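Local coordinates for protein TbpB (Actinobacillus pleuropneumoniae, PDB 3HOL) that probably binds host transferrin at the bacterial surface, serving as the lipoprotein component of a receptor for iron acquisition, at residues P166-T172 with K187-K191; N335-M339 with Y477-E483; Y376-W382 with V500-Q506. All coordinates share one frame; numbering follows the deposited sequence.

Contacts 1 and 3 both pair antiparallel strands within the beta barrels, one barrel in each half of the chain, and their centres lie 54 Å apart. Contact 1 is a surface contact at the open end of a hairpin, held by backbone bonds, a carboxylate and a lysine. Contact 3 is buried, and joins the first and last strands of the second barrel through backbone bonds and a glutamine packed on tyrosine rings. Contact 2, partly buried, links two loops, one from the handle domain and one from this same barrel, through a glutamate carboxylate. Contacts 2 and 3 touch: Ala481 O lies 2.5 Å from Tyr378 OH, a probable hydrogen bond.

Contact 1 of 3, residues P166-T172 with K187-K191; sequences PAKHKYT and KLSDK
Thr172 and Ser189 join their backbones in the tight part of this contact, as an antiparallel hydrogen-bonded pair near the open end of a beta hairpin. Ser189 N donates to Thr172 O at 2.9 Å, and Thr172 N returns a bond of 3.0 Å to Ser189 O. That carbonyl oxygen is also approached by Tyr171 CA and takes a hydrogen bond from the indole NE1 of Trp126, so it is well satisfied. One step along, still in the tight part, Tyr171 faces Asp190 in a non-hydrogen-bonded pair. Their side chains run side by side, with the ring and carboxylate planes turned 43° apart and Tyr171 CE1 3.6 Å from Asp190 OD2.

Asp190 suits the place where regular pairing gives out. Its OD1 accepts a hydrogen bond from Lys170 N at 3.1 Å because chi1 (-179°) turns CG away from the backbone N of Asp190; the carboxylate thus meets an amide of the incoming loop. Lys191 N then adds a backbone bond to Lys170 O at 2.9 Å.

The face that carries the side chains of Thr172 and Ser189 is looser and meets solvent. Thr172 OG1 lies 3.8 Å from Ser189 CB, and a water bridges OG1 to Lys191 O. The chain of Lys191, bent at chi2 and chi4, reaches back to the loop carbonyls: NZ donates to Pro166 O at 3.1 Å and weakly to Ala167 O. A flexible lysine is well fitted to this, since its ammonium group can serve several acceptors at an exposed turn.

The paired strands, 171-178 and 183-190, belong to the first barrel of the chain. Strand 119-133 flanks the former, setting Trp126 and Phe128 edge-to-face with the Tyr171 ring, while strand 193-203 borders the latter and packs against Leu188 and Asp190.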
loop_
_atom_site.group_PDB
_atom_site.type_symbol
_atom_site.label_atom_id
_atom_site.label_comp_id
_atom_site.label_asym_id
_atom_site.label_seq_id
_atom_site.Cartn_x
_atom_site.Cartn_y
_atom_site.Cartn_z
ATOM N N PRO A 166 14.470 -6.062 -31.442
ATOM C CA PRO A 166 15.552 -5.813 -30.481
ATOM C C PRO A 166 16.841 -5.281 -31.136
ATOM O O PRO A 166 17.591 -4.551 -30.507
ATOM C CB PRO A 166 15.773 -7.179 -29.837
ATOM C CG PRO A 166 14.511 -7.898 -30.053
ATOM C CD PRO A 166 14.000 -7.450 -31.370
ATOM N N ALA A 167 17.048 -5.554 -32.417
ATOM C CA ALA A 167 18.234 -5.027 -33.105
ATOM C C ALA A 167 18.236 -3.498 -33.096
ATOM O O ALA A 167 19.306 -2.875 -33.085
ATOM C CB ALA A 167 18.296 -5.550 -34.567
ATOM N N LYS A 168 17.057 -2.877 -33.108
ATOM C CA LYS A 168 17.002 -1.418 -33.162
ATOM C C LYS A 168 16.385 -0.723 -31.923
ATOM O O LYS A 168 16.492 0.489 -31.783
ATOM C CB LYS A 168 16.319 -0.952 -34.452
ATOM C CG LYS A 168 17.180 -1.273 -35.723
ATOM C CD LYS A 168 16.716 -0.463 -36.923
ATOM C CE LYS A 168 16.993 1.018 -36.766
ATOM N NZ LYS A 168 16.233 1.814 -37.794
ATOM N N HIS A 169 15.726 -1.485 -31.059
ATOM C CA HIS A 169 15.054 -0.903 -29.881
ATOM C C HIS A 169 15.218 -1.770 -28.655
ATOM O O HIS A 169 14.996 -2.985 -28.712
ATOM C CB HIS A 169 13.588 -0.689 -30.200
ATOM C CG HIS A 169 13.382 0.309 -31.292
ATOM N ND1 HIS A 169 13.092 -0.051 -32.597
ATOM C CD2 HIS A 169 13.533 1.651 -31.299
ATOM C CE1 HIS A 169 13.034 1.035 -33.351
ATOM N NE2 HIS A 169 13.315 2.081 -32.594
ATOM N N LYS A 170 15.634 -1.153 -27.546
ATOM C CA LYS A 170 15.663 -1.824 -26.264
ATOM C C LYS A 170 15.284 -0.785 -25.213
ATOM O O LYS A 170 15.999 0.216 -25.029
ATOM C CB LYS A 170 17.042 -2.368 -25.964
ATOM C CG LYS A 170 16.996 -3.472 -24.906
ATOM C CD LYS A 170 18.323 -3.507 -24.054
ATOM C CE LYS A 170 18.429 -4.742 -23.147
ATOM N NZ LYS A 170 17.177 -4.891 -22.371
ATOM N N TYR A 171 14.143 -0.991 -24.571
ATOM C CA TYR A 171 13.612 0.025 -23.675
ATOM C C TYR A 171 14.015 -0.234 -22.231
ATOM O O TYR A 171 13.483 -1.140 -21.556
ATOM C CB TYR A 171 12.091 0.046 -23.800
ATOM C CG TYR A 171 11.668 0.228 -25.241
ATOM C CD1 TYR A 171 11.833 1.454 -25.882
ATOM C CD2 TYR A 171 11.140 -0.838 -25.964
ATOM C CE1 TYR A 171 11.448 1.622 -27.207
ATOM C CE2 TYR A 171 10.736 -0.692 -27.295
ATOM C CZ TYR A 171 10.903 0.530 -27.918
ATOM O OH TYR A 171 10.501 0.657 -29.242
ATOM N N THR A 172 14.934 0.573 -21.734
ATOM C CA THR A 172 15.515 0.321 -20.411
ATOM C C THR A 172 15.263 1.513 -19.492
ATOM O O THR A 172 15.136 2.669 -19.964
ATOM C CB THR A 172 17.066 0.142 -20.510
ATOM O OG1 THR A 172 17.637 1.320 -21.100
ATOM C CG2 THR A 172 17.406 -1.101 -21.392
ATOM N N LYS A 187 15.573 8.196 -15.976
ATOM C CA LYS A 187 15.486 8.234 -17.419
ATOM C C LYS A 187 14.904 6.927 -17.962
ATOM O O LYS A 187 15.272 5.818 -17.523
ATOM C CB LYS A 187 16.850 8.430 -18.067
ATOM C CG LYS A 187 17.585 9.745 -17.695
ATOM C CD LYS A 187 18.891 9.882 -18.517
ATOM C CE LYS A 187 19.510 11.277 -18.346
ATOM N NZ LYS A 187 19.645 11.635 -16.914
ATOM N N LEU A 188 14.031 7.082 -18.947
ATOM C CA LEU A 188 13.597 5.957 -19.790
ATOM C C LEU A 188 14.327 6.142 -21.111
ATOM O O LEU A 188 14.224 7.201 -21.742
ATOM C CB LEU A 188 12.072 6.020 -19.978
ATOM C CG LEU A 188 11.308 6.108 -18.659
ATOM C CD1 LEU A 188 9.799 6.018 -18.957
ATOM C CD2 LEU A 188 11.717 4.977 -17.660
ATOM N N SER A 189 15.041 5.101 -21.533
ATOM C CA SER A 189 15.924 5.149 -22.687
ATOM C C SER A 189 15.543 4.102 -23.712
ATOM O O SER A 189 14.865 3.129 -23.378
ATOM C CB SER A 189 17.365 4.905 -22.225
ATOM O OG SER A 189 17.742 5.932 -21.337
ATOM N N ASP A 190 15.982 4.312 -24.955
ATOM C CA ASP A 190 15.877 3.325 -26.027
ATOM C C ASP A 190 17.294 3.169 -26.574
ATOM O O ASP A 190 17.796 4.050 -27.305
ATOM C CB ASP A 190 14.958 3.861 -27.118
ATOM C CG ASP A 190 14.776 2.879 -28.261
ATOM O OD1 ASP A 190 15.385 1.814 -28.223
ATOM O OD2 ASP A 190 14.008 3.189 -29.190
ATOM N N LYS A 191 17.933 2.058 -26.216
ATOM C CA LYS A 191 19.352 1.858 -26.482
ATOM C C LYS A 191 20.096 3.076 -25.904
ATOM O O LYS A 191 19.946 3.358 -24.714
ATOM C CB LYS A 191 19.629 1.569 -27.988
ATOM C CG LYS A 191 19.042 0.221 -28.519
ATOM C CD LYS A 191 20.029 -0.486 -29.509
ATOM C CE LYS A 191 19.356 -1.714 -30.164
ATOM N NZ LYS A 191 20.216 -2.989 -30.235
HETATM O O HOH W 1 19.402 1.301 -23.308
#

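Contact 2 of 3, residues N335-M339 with Y477-E483; sequences NLEYM and YGPTAAE
Tyr338 and Gly478 bring their backbones to a CA-CA distance of 5.3 Å, while Leu336 and Glu483 stay farther apart, at 6.9 Å. Neither segment is a regular strand through most of its length. Residues 477-483 form the loop of a beta hairpin, closed by Tyr477 N to Glu483 O and containing a type I beta turn from Gly478 to Ala481; residues 335-339 form a loop in the handle domain. The contact therefore docks the handle on the barrel of the same lobe.

Its polar centre is Glu483. The side chain reaches across in extended form (chi2 180°), and its two carboxylate oxygens each take one of two successive backbone amides, both on the syn side. Glu337 N meets OE2 at 2.6 Å in a nearly straight bond (177°), and Tyr338 N meets OE1 at 2.9 Å. A glutamate suits this role because its planar two-oxygen end can bind both N-H groups together, which fixes the rotation of the carboxylate and probably favours its charged form. Leu336 crosses this side chain obliquely, with CD2 3.8 Å from Glu483 CG, and helps to bury it.

Tyr338 rests one face of its ring on the hairpin loop. Gly478 CA and Pro479 CD both sit over that face in CH-pi contacts, CD lying 3.7 Å from the ring centroid. Tyr338 CD2 stands where a CB of Gly478 would be, and the phi of 87° also suits glycine; the proline presents its CD methylene C-H bonds. Glu363 of strand 356-363 ties both loops together, with backbone bonds to Tyr338 and Gly478.

Met339 crosses Tyr477 at about a right angle in a Met-aromatic contact, its SD obliquely placed and 3.7 Å from Tyr477 CD2.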
loop_
_atom_site.group_PDB
_atom_site.type_symbol
_atom_site.label_atom_id
_atom_site.label_comp_id
_atom_site.label_asym_id
_atom_site.label_seq_id
_atom_site.Cartn_x
_atom_site.Cartn_y
_atom_site.Cartn_z
ATOM N N ASN A 335 -11.161 10.266 17.371
ATOM C CA ASN A 335 -10.154 11.212 17.837
ATOM C C ASN A 335 -8.717 10.879 17.397
ATOM O O ASN A 335 -7.758 11.534 17.834
ATOM C CB ASN A 335 -10.227 11.352 19.365
ATOM C CG ASN A 335 -9.745 10.088 20.106
ATOM O OD1 ASN A 335 -9.979 8.965 19.676
ATOM N ND2 ASN A 335 -9.096 10.288 21.224
ATOM N N LEU A 336 -8.560 9.865 16.539
ATOM C CA LEU A 336 -7.239 9.518 16.002
ATOM C C LEU A 336 -7.274 9.723 14.501
ATOM O O LEU A 336 -8.207 9.254 13.840
ATOM C CB LEU A 336 -6.879 8.064 16.315
ATOM C CG LEU A 336 -6.831 7.711 17.808
ATOM C CD1 LEU A 336 -6.705 6.164 18.031
ATOM C CD2 LEU A 336 -5.712 8.475 18.488
ATOM N N GLU A 337 -6.292 10.451 13.976
ATOM C CA GLU A 337 -6.273 10.826 12.550
ATOM C C GLU A 337 -5.228 10.063 11.721
ATOM O O GLU A 337 -5.325 10.009 10.477
ATOM C CB GLU A 337 -6.003 12.323 12.437
ATOM C CG GLU A 337 -7.096 13.214 13.090
ATOM C CD GLU A 337 -8.019 13.797 12.051
ATOM O OE1 GLU A 337 -9.258 13.719 12.211
ATOM O OE2 GLU A 337 -7.508 14.316 11.042
ATOM N N TYR A 338 -4.227 9.478 12.392
ATOM C CA TYR A 338 -3.074 8.879 11.675
ATOM C C TYR A 338 -2.918 7.365 11.903
ATOM O O TYR A 338 -1.894 6.779 11.494
ATOM C CB TYR A 338 -1.778 9.616 12.031
ATOM C CG TYR A 338 -1.831 11.090 11.640
ATOM C CD1 TYR A 338 -1.485 11.495 10.364
ATOM C CD2 TYR A 338 -2.274 12.067 12.556
ATOM C CE1 TYR A 338 -1.536 12.835 9.996
ATOM C CE2 TYR A 338 -2.337 13.409 12.196
ATOM C CZ TYR A 338 -1.951 13.783 10.921
ATOM O OH TYR A 338 -2.021 15.094 10.550
ATOM N N MET A 339 -3.929 6.772 12.545
ATOM C CA MET A 339 -4.020 5.331 12.795
ATOM C C MET A 339 -5.484 4.944 12.930
ATOM O O MET A 339 -6.332 5.797 13.146
ATOM C CB MET A 339 -3.245 4.940 14.075
ATOM C CG MET A 339 -3.723 5.642 15.387
ATOM S SD MET A 339 -3.161 4.754 16.867
ATOM C CE MET A 339 -3.605 3.040 16.501
ATOM N N TYR A 477 2.571 7.738 15.573
ATOM C CA TYR A 477 1.936 8.069 14.304
ATOM C C TYR A 477 1.599 9.546 14.206
ATOM O O TYR A 477 1.247 10.182 15.221
ATOM C CB TYR A 477 0.655 7.248 14.147
ATOM C CG TYR A 477 0.879 5.752 14.323
ATOM C CD1 TYR A 477 1.774 5.056 13.493
ATOM C CD2 TYR A 477 0.218 5.047 15.322
ATOM C CE1 TYR A 477 1.987 3.648 13.651
ATOM C CE2 TYR A 477 0.418 3.628 15.494
ATOM C CZ TYR A 477 1.312 2.949 14.656
ATOM O OH TYR A 477 1.509 1.575 14.807
ATOM N N GLY A 478 1.707 10.078 12.993
ATOM C CA GLY A 478 1.440 11.494 12.736
ATOM C C GLY A 478 2.637 12.422 12.939
ATOM O O GLY A 478 3.692 12.015 13.429
ATOM N N PRO A 479 2.467 13.704 12.581
ATOM C CA PRO A 479 3.585 14.624 12.424
ATOM C C PRO A 479 4.314 14.966 13.720
ATOM O O PRO A 479 5.469 15.430 13.678
ATOM C CB PRO A 479 2.938 15.890 11.812
ATOM C CG PRO A 479 1.524 15.535 11.468
ATOM C CD PRO A 479 1.171 14.303 12.239
ATOM N N THR A 480 3.646 14.783 14.855
ATOM C CA THR A 480 4.220 15.200 16.118
ATOM C C THR A 480 4.262 14.037 17.123
ATOM O O THR A 480 4.544 14.250 18.312
ATOM C CB THR A 480 3.458 16.437 16.745
ATOM O OG1 THR A 480 2.073 16.121 16.944
ATOM C CG2 THR A 480 3.585 17.684 15.864
ATOM N N ALA A 481 3.989 12.816 16.647
ATOM C CA ALA A 481 3.919 11.633 17.513
ATOM C C ALA A 481 2.866 11.749 18.618
ATOM O O ALA A 481 3.019 11.150 19.697
ATOM C CB ALA A 481 5.301 11.284 18.115
ATOM N N ALA A 482 1.787 12.477 18.330
ATOM C CA ALA A 482 0.694 12.688 19.273
ATOM C C ALA A 482 -0.233 11.489 19.373
ATOM O O ALA A 482 -1.165 11.494 20.180
ATOM C CB ALA A 482 -0.125 13.936 18.864
ATOM N N GLU A 483 -0.025 10.487 18.516
ATOM C CA GLU A 483 -0.795 9.248 18.567
ATOM C C GLU A 483 0.177 8.082 18.665
ATOM O O GLU A 483 1.272 8.116 18.079
ATOM C CB GLU A 483 -1.697 9.103 17.320
ATOM C CG GLU A 483 -2.648 10.329 17.096
ATOM C CD GLU A 483 -3.547 10.223 15.875
ATOM O OE1 GLU A 483 -3.532 9.176 15.219
ATOM O OE2 GLU A 483 -4.311 11.181 15.568
#

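Contact 3 of 3, residues Y376-W382 with V500-Q506; sequences YKYIGTW and VFGAKQQ
Gln505 touches two tyrosines and meets each differently. Its amide stacks on Tyr376, the two planes only 11° apart, with OE1 above the centre of the ring. Against Tyr378 the amide stands almost upright, at 79°, and it is the aliphatic part that makes the contact: Gln505 CB sits over the ring face in a CH-pi contact, 3.9 Å from the centroid. The chain can do both because CG lies anti to the backbone N (chi1 -156°) and the rest is extended. Glutamine suits the spot, having methylenes for one ring and a flat amide for the other.

The backbones beneath belong to strands 375-387 and 495-508, the first and last of an eight-stranded antiparallel barrel, which closes here. Ile379 and Lys504 pair through two hydrogen bonds, Ile379 N to Lys504 O at 3.0 Å and Lys504 N to Ile379 O at 2.9 Å. At Gly380, where Gly502 O and Ala503 CA bar any CB, the strands close to 3.8 Å between its CA and Ala503 CA. Ala503 CB packs 3.7 Å from Tyr378 CB.

On the same face as Tyr378, Trp382 and Phe501 touch through their CB atoms while their rings diverge, Phe501 toward Phe408 and Trp382 toward Phe422 O, which accepts from NE1. Gln506 crosses Ile379 at about a right angle, CG 3.4 Å from Ile379 CG1.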
loop_
_atom_site.group_PDB
_atom_site.type_symbol
_atom_site.label_atom_id
_atom_site.label_comp_id
_atom_site.label_asym_id
_atom_site.label_seq_id
_atom_site.Cartn_x
_atom_site.Cartn_y
_atom_site.Cartn_z
ATOM N N TYR A 376 5.122 12.404 28.683
ATOM C CA TYR A 376 3.718 12.597 28.348
ATOM C C TYR A 376 2.845 11.435 28.758
ATOM O O TYR A 376 3.322 10.332 28.915
ATOM C CB TYR A 376 3.517 12.885 26.851
ATOM C CG TYR A 376 4.254 14.102 26.313
ATOM C CD1 TYR A 376 3.615 15.345 26.193
ATOM C CD2 TYR A 376 5.580 14.006 25.903
ATOM C CE1 TYR A 376 4.296 16.461 25.687
ATOM C CE2 TYR A 376 6.260 15.103 25.394
ATOM C CZ TYR A 376 5.609 16.322 25.282
ATOM O OH TYR A 376 6.318 17.397 24.786
ATOM N N LYS A 377 1.558 11.720 28.913
ATOM C CA LYS A 377 0.516 10.730 29.148
ATOM C C LYS A 377 -0.204 10.515 27.836
ATOM O O LYS A 377 -0.520 11.493 27.161
ATOM C CB LYS A 377 -0.529 11.285 30.114
ATOM C CG LYS A 377 -1.379 10.236 30.805
ATOM C CD LYS A 377 -0.482 9.390 31.688
ATOM C CE LYS A 377 -1.187 8.875 32.906
ATOM N NZ LYS A 377 -0.140 8.468 33.865
ATOM N N TYR A 378 -0.473 9.255 27.484
ATOM C CA TYR A 378 -1.374 8.952 26.398
ATOM C C TYR A 378 -2.536 8.149 26.938
ATOM O O TYR A 378 -2.370 7.312 27.832
ATOM C CB TYR A 378 -0.679 8.196 25.255
ATOM C CG TYR A 378 0.360 8.965 24.469
ATOM C CD1 TYR A 378 1.573 9.361 25.054
ATOM C CD2 TYR A 378 0.159 9.245 23.115
ATOM C CE1 TYR A 378 2.532 10.063 24.311
ATOM C CE2 TYR A 378 1.113 9.928 22.365
ATOM C CZ TYR A 378 2.286 10.340 22.971
ATOM O OH TYR A 378 3.210 11.029 22.225
ATOM N N ILE A 379 -3.713 8.425 26.396
ATOM C CA ILE A 379 -4.964 7.771 26.791
ATOM C C ILE A 379 -5.762 7.300 25.554
ATOM O O ILE A 379 -5.972 8.056 24.617
ATOM C CB ILE A 379 -5.907 8.740 27.604
ATOM C CG1 ILE A 379 -5.226 9.277 28.865
ATOM C CG2 ILE A 379 -7.240 8.049 27.960
ATOM C CD1 ILE A 379 -4.839 8.210 29.879
ATOM N N GLY A 380 -6.271 6.082 25.594
ATOM C CA GLY A 380 -7.101 5.599 24.498
ATOM C C GLY A 380 -7.869 4.380 24.934
ATOM O O GLY A 380 -8.307 4.287 26.092
ATOM N N THR A 381 -8.032 3.440 24.009
ATOM C CA THR A 381 -8.823 2.251 24.265
ATOM C C THR A 381 -8.214 1.050 23.499
ATOM O O THR A 381 -7.132 1.178 22.936
ATOM C CB THR A 381 -10.315 2.517 23.965
ATOM O OG1 THR A 381 -11.085 1.380 24.328
ATOM C CG2 THR A 381 -10.583 2.845 22.485
ATOM N N TRP A 382 -8.894 -0.092 23.486
ATOM C CA TRP A 382 -8.347 -1.261 22.834
ATOM C C TRP A 382 -9.459 -2.223 22.446
ATOM O O TRP A 382 -10.605 -2.057 22.861
ATOM C CB TRP A 382 -7.256 -1.901 23.709
ATOM C CG TRP A 382 -7.678 -2.382 25.099
ATOM C CD1 TRP A 382 -8.437 -1.712 26.032
ATOM C CD2 TRP A 382 -7.325 -3.639 25.705
ATOM N NE1 TRP A 382 -8.569 -2.474 27.187
ATOM C CE2 TRP A 382 -7.914 -3.666 27.003
ATOM C CE3 TRP A 382 -6.557 -4.741 25.281
ATOM C CZ2 TRP A 382 -7.762 -4.759 27.868
ATOM C CZ3 TRP A 382 -6.407 -5.822 26.126
ATOM C CH2 TRP A 382 -7.009 -5.830 27.414
ATOM N N VAL A 500 -5.225 -5.233 20.083
ATOM C CA VAL A 500 -4.735 -4.026 19.385
ATOM C C VAL A 500 -5.128 -2.793 20.176
ATOM O O VAL A 500 -6.231 -2.755 20.727
ATOM C CB VAL A 500 -5.278 -3.925 17.925
ATOM C CG1 VAL A 500 -4.665 -5.010 17.068
ATOM C CG2 VAL A 500 -6.823 -4.032 17.891
ATOM N N PHE A 501 -4.258 -1.799 20.238
ATOM C CA PHE A 501 -4.558 -0.610 21.030
ATOM C C PHE A 501 -4.119 0.695 20.361
ATOM O O PHE A 501 -3.232 0.707 19.504
ATOM C CB PHE A 501 -3.940 -0.732 22.452
ATOM C CG PHE A 501 -2.434 -0.841 22.470
ATOM C CD1 PHE A 501 -1.633 0.301 22.457
ATOM C CD2 PHE A 501 -1.817 -2.087 22.497
ATOM C CE1 PHE A 501 -0.240 0.206 22.476
ATOM C CE2 PHE A 501 -0.428 -2.202 22.540
ATOM C CZ PHE A 501 0.361 -1.049 22.515
ATOM N N GLY A 502 -4.717 1.811 20.799
ATOM C CA GLY A 502 -4.339 3.119 20.307
ATOM C C GLY A 502 -4.599 4.152 21.399
ATOM O O GLY A 502 -5.458 3.925 22.235
ATOM N N ALA A 503 -3.841 5.253 21.393
ATOM C CA ALA A 503 -3.930 6.283 22.440
ATOM C C ALA A 503 -3.483 7.650 21.928
ATOM O O ALA A 503 -2.581 7.737 21.108
ATOM C CB ALA A 503 -3.091 5.875 23.670
ATOM N N LYS A 504 -4.114 8.702 22.447
ATOM C CA LYS A 504 -3.834 10.071 22.044
ATOM C C LYS A 504 -3.058 10.750 23.175
ATOM O O LYS A 504 -3.378 10.531 24.339
ATOM C CB LYS A 504 -5.155 10.804 21.800
ATOM C CG LYS A 504 -4.994 12.284 21.531
ATOM C CD LYS A 504 -4.754 12.579 20.082
ATOM C CE LYS A 504 -5.894 13.433 19.552
ATOM N NZ LYS A 504 -5.504 14.056 18.268
ATOM N N GLN A 505 -2.027 11.528 22.824
ATOM C CA GLN A 505 -1.280 12.369 23.773
ATOM C C GLN A 505 -2.270 13.286 24.508
ATOM O O GLN A 505 -3.272 13.726 23.942
ATOM C CB GLN A 505 -0.202 13.193 23.047
ATOM C CG GLN A 505 0.987 13.657 23.917
ATOM C CD GLN A 505 1.950 14.588 23.160
ATOM O OE1 GLN A 505 3.016 14.170 22.669
ATOM N NE2 GLN A 505 1.575 15.854 23.061
ATOM N N GLN A 506 -1.997 13.515 25.784
ATOM C CA GLN A 506 -2.861 14.307 26.656
ATOM C C GLN A 506 -2.181 15.617 27.027
ATOM O O GLN A 506 -0.950 15.743 26.959
ATOM C CB GLN A 506 -3.158 13.546 27.952
ATOM C CG GLN A 506 -3.904 12.235 27.782
ATOM C CD GLN A 506 -5.263 12.415 27.127
ATOM O OE1 GLN A 506 -5.472 12.030 25.975
ATOM N NE2 GLN A 506 -6.197 13.000 27.862
HETATM O O HOH W 2 0.819 14.296 28.798
#